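Local coordinates for protein tudor (Drosophila melanogaster, PDB 3NTK), which binds methylated arginines of the Piwi protein Aubergine through this last extended Tudor domain and is required for primordial germ cell formation, at residues V8-F11 against F17-Q20; E22-A27 against Y107-E112. All coordinates share one frame; numbering follows the deposited sequence.

How the interactions relate
Strand 16-21 links the two contacts: it is half of the hairpin in interaction 1, runs on toward helix 25-38 of interaction 2, and lies beside strand 109-113 in the same sheet. Interaction 1 is partly buried, held by backbone hydrogen bonds and by aromatic and aliphatic packing. Interaction 2 lies at the surface, where residues 22-27, running into helix 25-38, meet Tyr107 and the first residue of strand 109-113; a salt bridge, bridging waters and one tyrosine ring replace the backbone pairing. Their centres are about 9 Å apart. Val19 and Phe17 of interaction 1 bond through their backbones to Arg109 and Cys111 of interaction 2, while the rings of Tyr18 and His110 meet.

Interaction 1. Residues V8-F11 against F17-Q20; sequences VVQF and FYVQ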
loop_
_atom_site.group_PDB
_atom_site.type_symbol
_atom_site.label_atom_id
_atom_site.label_comp_id
_atom_site.label_asym_id
_atom_site.label_seq_id
_atom_site.Cartn_x
_atom_site.Cartn_y
_atom_site.Cartn_z
ATOM N N VAL A 8 -8.833 -0.571 0.196
ATOM C CA VAL A 8 -7.856 -0.990 1.193
ATOM C C VAL A 8 -7.078 -2.153 0.580
ATOM O O VAL A 8 -7.666 -3.158 0.189
ATOM C CB VAL A 8 -8.554 -1.454 2.492
ATOM C CG1 VAL A 8 -7.522 -1.941 3.501
ATOM C CG2 VAL A 8 -9.366 -0.304 3.080
ATOM N N VAL A 9 -5.759 -2.018 0.485
ATOM C CA VAL A 9 -4.946 -3.071 -0.112
ATOM C C VAL A 9 -4.204 -3.927 0.902
ATOM O O VAL A 9 -3.763 -5.036 0.586
ATOM C CB VAL A 9 -3.922 -2.488 -1.120
ATOM C CG1 VAL A 9 -4.660 -1.848 -2.287
ATOM C CG2 VAL A 9 -3.019 -1.461 -0.429
ATOM N N GLN A 10 -4.063 -3.409 2.117
ATOM C CA GLN A 10 -3.381 -4.128 3.184
ATOM C C GLN A 10 -3.990 -3.663 4.502
ATOM O O GLN A 10 -4.122 -2.465 4.731
ATOM C CB GLN A 10 -1.887 -3.807 3.159
ATOM C CG GLN A 10 -1.045 -4.680 4.063
ATOM C CD GLN A 10 -0.818 -6.064 3.485
ATOM O OE1 GLN A 10 -0.239 -6.935 4.139
ATOM N NE2 GLN A 10 -1.268 -6.274 2.249
ATOM N N PHE A 11 -4.361 -4.598 5.369
ATOM C CA PHE A 11 -4.966 -4.215 6.640
ATOM C C PHE A 11 -4.478 -5.061 7.811
ATOM O O PHE A 11 -4.917 -6.192 7.999
ATOM C CB PHE A 11 -6.493 -4.299 6.524
ATOM C CG PHE A 11 -7.232 -3.649 7.663
ATOM C CD1 PHE A 11 -7.567 -4.374 8.802
ATOM C CD2 PHE A 11 -7.590 -2.304 7.594
ATOM C CE1 PHE A 11 -8.252 -3.766 9.861
ATOM C CE2 PHE A 11 -8.272 -1.687 8.642
ATOM C CZ PHE A 11 -8.603 -2.422 9.777
ATOM N N PHE A 17 -2.825 0.376 8.216
ATOM C CA PHE A 17 -3.316 -0.222 6.988
ATOM C C PHE A 17 -2.904 0.628 5.787
ATOM O O PHE A 17 -2.438 1.759 5.943
ATOM C CB PHE A 17 -4.840 -0.430 7.031
ATOM C CG PHE A 17 -5.646 0.827 7.199
ATOM C CD1 PHE A 17 -5.853 1.381 8.459
ATOM C CD2 PHE A 17 -6.249 1.430 6.098
ATOM C CE1 PHE A 17 -6.656 2.517 8.620
ATOM C CE2 PHE A 17 -7.051 2.564 6.249
ATOM C CZ PHE A 17 -7.255 3.106 7.512
ATOM N N TYR A 18 -3.037 0.063 4.593
ATOM C CA TYR A 18 -2.671 0.766 3.369
ATOM C C TYR A 18 -3.840 0.866 2.404
ATOM O O TYR A 18 -4.639 -0.066 2.284
ATOM C CB TYR A 18 -1.520 0.047 2.660
ATOM C CG TYR A 18 -0.200 0.136 3.384
ATOM C CD1 TYR A 18 0.095 -0.713 4.455
ATOM C CD2 TYR A 18 0.757 1.076 2.998
ATOM C CE1 TYR A 18 1.323 -0.627 5.123
ATOM C CE2 TYR A 18 1.980 1.170 3.653
ATOM C CZ TYR A 18 2.258 0.321 4.711
ATOM O OH TYR A 18 3.472 0.435 5.351
ATOM N N VAL A 19 -3.914 1.989 1.698
ATOM C CA VAL A 19 -4.974 2.214 0.731
ATOM C C VAL A 19 -4.431 2.740 -0.586
ATOM O O VAL A 19 -3.298 3.220 -0.667
ATOM C CB VAL A 19 -6.003 3.241 1.248
ATOM C CG1 VAL A 19 -6.544 2.797 2.597
ATOM C CG2 VAL A 19 -5.368 4.627 1.348
ATOM N N GLN A 20 -5.252 2.625 -1.620
ATOM C CA GLN A 20 -4.921 3.137 -2.937
ATOM C C GLN A 20 -6.075 4.080 -3.234
ATOM O O GLN A 20 -7.223 3.651 -3.364
ATOM C CB GLN A 20 -4.858 2.014 -3.979
ATOM C CG GLN A 20 -3.533 1.240 -3.985
ATOM C CD GLN A 20 -3.473 0.151 -5.052
ATOM O OE1 GLN A 20 -2.410 -0.417 -5.319
ATOM N NE2 GLN A 20 -4.615 -0.151 -5.659
#
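Val9 and Gln10 share one partner, Tyr18, across this antiparallel strand pair. Backbone bonding shows how: Val9 N donates to Tyr18 O at 2.9 Å, and Gln10 N adds a weak bond to the same carbonyl. In return Tyr18 N reaches Gln10 O over 2.8 Å in a nearly straight bond (169°). Val8 pairs with Val19 and Phe11 with Phe17 as non-hydrogen-bonded pairs, the register shifting by one between Val8 and Gln10. Val9, whose backbone turns toward helical values, takes up the extra residue, and Gln10 NE2 folds back onto Val9 O at 3.2 Å.

Apolar packing occupies the buried face bearing Val8, Phe11, Phe17 and Val19. Phe11 and Phe17 meet obliquely, planes 37° apart, with Phe11 CD2 against Phe17 CB at 3.4 Å and Phe11 CE2 beside Phe17 CG and CD1. With CG lying between its backbone N and carbonyl carbon (chi1 61°), the Phe17 ring is carried onward to Cys111 and Leu113 of strand 109-113. Val8 CG2 meets Val19 CG1 at 4.2 Å, and helix 120-131 covers this face through Ile130, which touches Val8 and Phe11.

On the other face Gln10 and Tyr18 run side by side in the same direction, Gln10 CB lying 3.9 Å from Tyr18 CD1; the Tyr18 ring also meets His81. The side chain of Val9 crosses those of Tyr18 and Gln20 at about a right angle, Val9 CG2 reaching Tyr18 CB at 3.8 Å and Val9 CG1 lying against the side chain of Gln20.

Two successive residues opposite one define a classic beta bulge, here within a hairpin of the OB-fold-like sheet that accompanies the Tudor core in an extended Tudor domain.

Interaction 2. Residues E22-A27 against Y107-E112; sequences ESDVPA and YSRHCE
Asp24 and Arg109 form a salt bridge between residues 22-27, which run into helix 25-38, and the start of strand 109-113. The arginine chain is extended from CG to NE and crosses the aspartate at about a right angle. This brings Arg109 NH2 to Asp24 OD2 at 2.9 Å, on the syn side and 22° out of the carboxylate plane, while Arg109 NE adds a weak bond to the same oxygen. The carboxylate and guanidinium planes lie 40° apart, and OD2 alone takes both bonds. Two waters also donate to OD2: one continues to Tyr107 O at 2.8 Å, the other has a weak link to Arg109 NE. Gathered on one atom, these donors probably favour the charged carboxylate.

Tyr107 carries the apolar half. With CG anti to its carbonyl carbon (chi1 -70°), the ring extends to the helix. Asp24 CB lies obliquely by Tyr107 CD1 at 3.9 Å, whereas Ala27 C sits over one face near the rim and Ala27 CB reaches Tyr107 CZ at 3.5 Å. A third water joins Tyr107 OH to Ala27 O; Leu28 and Met31 also touch this side chain.

A salt bridge and a tyrosine thus tie the N-terminal end of the long linker helix of an extended Tudor domain to its OB-fold-like part, at the surface.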
loop_
_atom_site.group_PDB
_atom_site.type_symbol
_atom_site.label_atom_id
_atom_site.label_comp_id
_atom_site.label_asym_id
_atom_site.label_seq_id
_atom_site.Cartn_x
_atom_site.Cartn_y
_atom_site.Cartn_z
ATOM N N GLU A 22 -8.576 6.487 -5.173
ATOM C CA GLU A 22 -9.202 6.448 -6.486
ATOM C C GLU A 22 -8.530 7.462 -7.410
ATOM O O GLU A 22 -8.348 7.211 -8.599
ATOM C CB GLU A 22 -10.693 6.772 -6.348
ATOM C CG GLU A 22 -11.504 6.672 -7.628
ATOM C CD GLU A 22 -12.971 7.000 -7.398
ATOM O OE1 GLU A 22 -13.271 8.146 -7.002
ATOM O OE2 GLU A 22 -13.823 6.108 -7.603
ATOM N N SER A 23 -8.159 8.607 -6.851
ATOM C CA SER A 23 -7.514 9.660 -7.629
ATOM C C SER A 23 -6.156 9.239 -8.204
ATOM O O SER A 23 -5.742 9.741 -9.248
ATOM C CB SER A 23 -7.339 10.915 -6.769
ATOM O OG SER A 23 -6.446 10.686 -5.689
ATOM N N ASP A 24 -5.462 8.325 -7.531
ATOM C CA ASP A 24 -4.151 7.872 -8.004
ATOM C C ASP A 24 -4.202 6.663 -8.940
ATOM O O ASP A 24 -3.174 6.266 -9.495
ATOM C CB ASP A 24 -3.236 7.519 -6.822
ATOM C CG ASP A 24 -2.866 8.723 -5.977
ATOM O OD1 ASP A 24 -2.934 9.861 -6.488
ATOM O OD2 ASP A 24 -2.485 8.521 -4.799
ATOM N N VAL A 25 -5.383 6.077 -9.120
ATOM C CA VAL A 25 -5.510 4.901 -9.976
ATOM C C VAL A 25 -4.975 5.107 -11.394
ATOM O O VAL A 25 -4.218 4.278 -11.895
ATOM C CB VAL A 25 -6.979 4.404 -10.031
ATOM C CG1 VAL A 25 -7.118 3.275 -11.047
ATOM C CG2 VAL A 25 -7.404 3.915 -8.653
ATOM N N PRO A 26 -5.355 6.211 -12.061
ATOM C CA PRO A 26 -4.855 6.438 -13.424
ATOM C C PRO A 26 -3.328 6.420 -13.483
ATOM O O PRO A 26 -2.739 5.747 -14.330
ATOM C CB PRO A 26 -5.424 7.811 -13.777
ATOM C CG PRO A 26 -6.713 7.848 -12.989
ATOM C CD PRO A 26 -6.283 7.283 -11.657
ATOM N N ALA A 27 -2.696 7.167 -12.581
ATOM C CA ALA A 27 -1.238 7.236 -12.532
ATOM C C ALA A 27 -0.642 5.861 -12.250
ATOM O O ALA A 27 0.365 5.475 -12.846
ATOM C CB ALA A 27 -0.794 8.237 -11.470
ATOM N N TYR A 107 2.187 4.896 -4.801
ATOM C CA TYR A 107 0.754 4.905 -5.059
ATOM C C TYR A 107 -0.119 4.187 -4.035
ATOM O O TYR A 107 -1.325 4.054 -4.229
ATOM C CB TYR A 107 0.465 4.411 -6.478
ATOM C CG TYR A 107 0.929 5.404 -7.520
ATOM C CD1 TYR A 107 0.484 6.725 -7.490
ATOM C CD2 TYR A 107 1.840 5.038 -8.507
ATOM C CE1 TYR A 107 0.937 7.661 -8.417
ATOM C CE2 TYR A 107 2.300 5.966 -9.440
ATOM C CZ TYR A 107 1.844 7.276 -9.386
ATOM O OH TYR A 107 2.295 8.204 -10.299
ATOM N N SER A 108 0.497 3.713 -2.957
ATOM C CA SER A 108 -0.255 3.116 -1.855
ATOM C C SER A 108 0.065 4.075 -0.707
ATOM O O SER A 108 1.164 4.650 -0.656
ATOM C CB SER A 108 0.211 1.688 -1.522
ATOM O OG SER A 108 1.463 1.660 -0.863
ATOM N N ARG A 109 -0.888 4.279 0.192
ATOM C CA ARG A 109 -0.671 5.190 1.308
ATOM C C ARG A 109 -0.895 4.521 2.639
ATOM O O ARG A 109 -1.882 3.812 2.825
ATOM C CB ARG A 109 -1.609 6.385 1.200
ATOM C CG ARG A 109 -1.493 7.108 -0.105
ATOM C CD ARG A 109 -2.330 8.360 -0.107
ATOM N NE ARG A 109 -2.328 8.975 -1.426
ATOM C CZ ARG A 109 -2.800 10.189 -1.677
ATOM N NH1 ARG A 109 -3.309 10.918 -0.692
ATOM N NH2 ARG A 109 -2.766 10.665 -2.913
ATOM N N HIS A 110 0.034 4.736 3.565
ATOM C CA HIS A 110 -0.105 4.174 4.889
ATOM C C HIS A 110 -1.057 5.080 5.666
ATOM O O HIS A 110 -0.962 6.316 5.591
ATOM C CB HIS A 110 1.248 4.103 5.605
ATOM C CG HIS A 110 1.177 3.437 6.943
ATOM N ND1 HIS A 110 1.439 4.104 8.121
ATOM C CD2 HIS A 110 0.824 2.176 7.295
ATOM C CE1 HIS A 110 1.249 3.283 9.140
ATOM N NE2 HIS A 110 0.876 2.108 8.667
ATOM N N CYS A 111 -1.966 4.458 6.410
ATOM C CA CYS A 111 -2.961 5.173 7.209
ATOM C C CYS A 111 -3.120 4.555 8.583
ATOM O O CYS A 111 -2.799 3.385 8.793
ATOM C CB CYS A 111 -4.347 5.100 6.558
ATOM S SG CYS A 111 -4.514 5.739 4.904
ATOM N N GLU A 112 -3.637 5.351 9.516
ATOM C CA GLU A 112 -3.935 4.867 10.855
ATOM C C GLU A 112 -5.206 5.595 11.268
ATOM O O GLU A 112 -5.352 6.792 11.032
ATOM C CB GLU A 112 -2.794 5.129 11.850
ATOM C CG GLU A 112 -2.466 6.569 12.178
ATOM C CD GLU A 112 -1.433 6.672 13.301
ATOM O OE1 GLU A 112 -0.391 5.985 13.211
ATOM O OE2 GLU A 112 -1.649 7.436 14.273
HETATM O O HOH W 1 -2.946 6.218 -3.383
HETATM O O HOH W 2 0.140 8.586 -3.500
HETATM O O HOH W 3 2.808 7.116 -12.841
#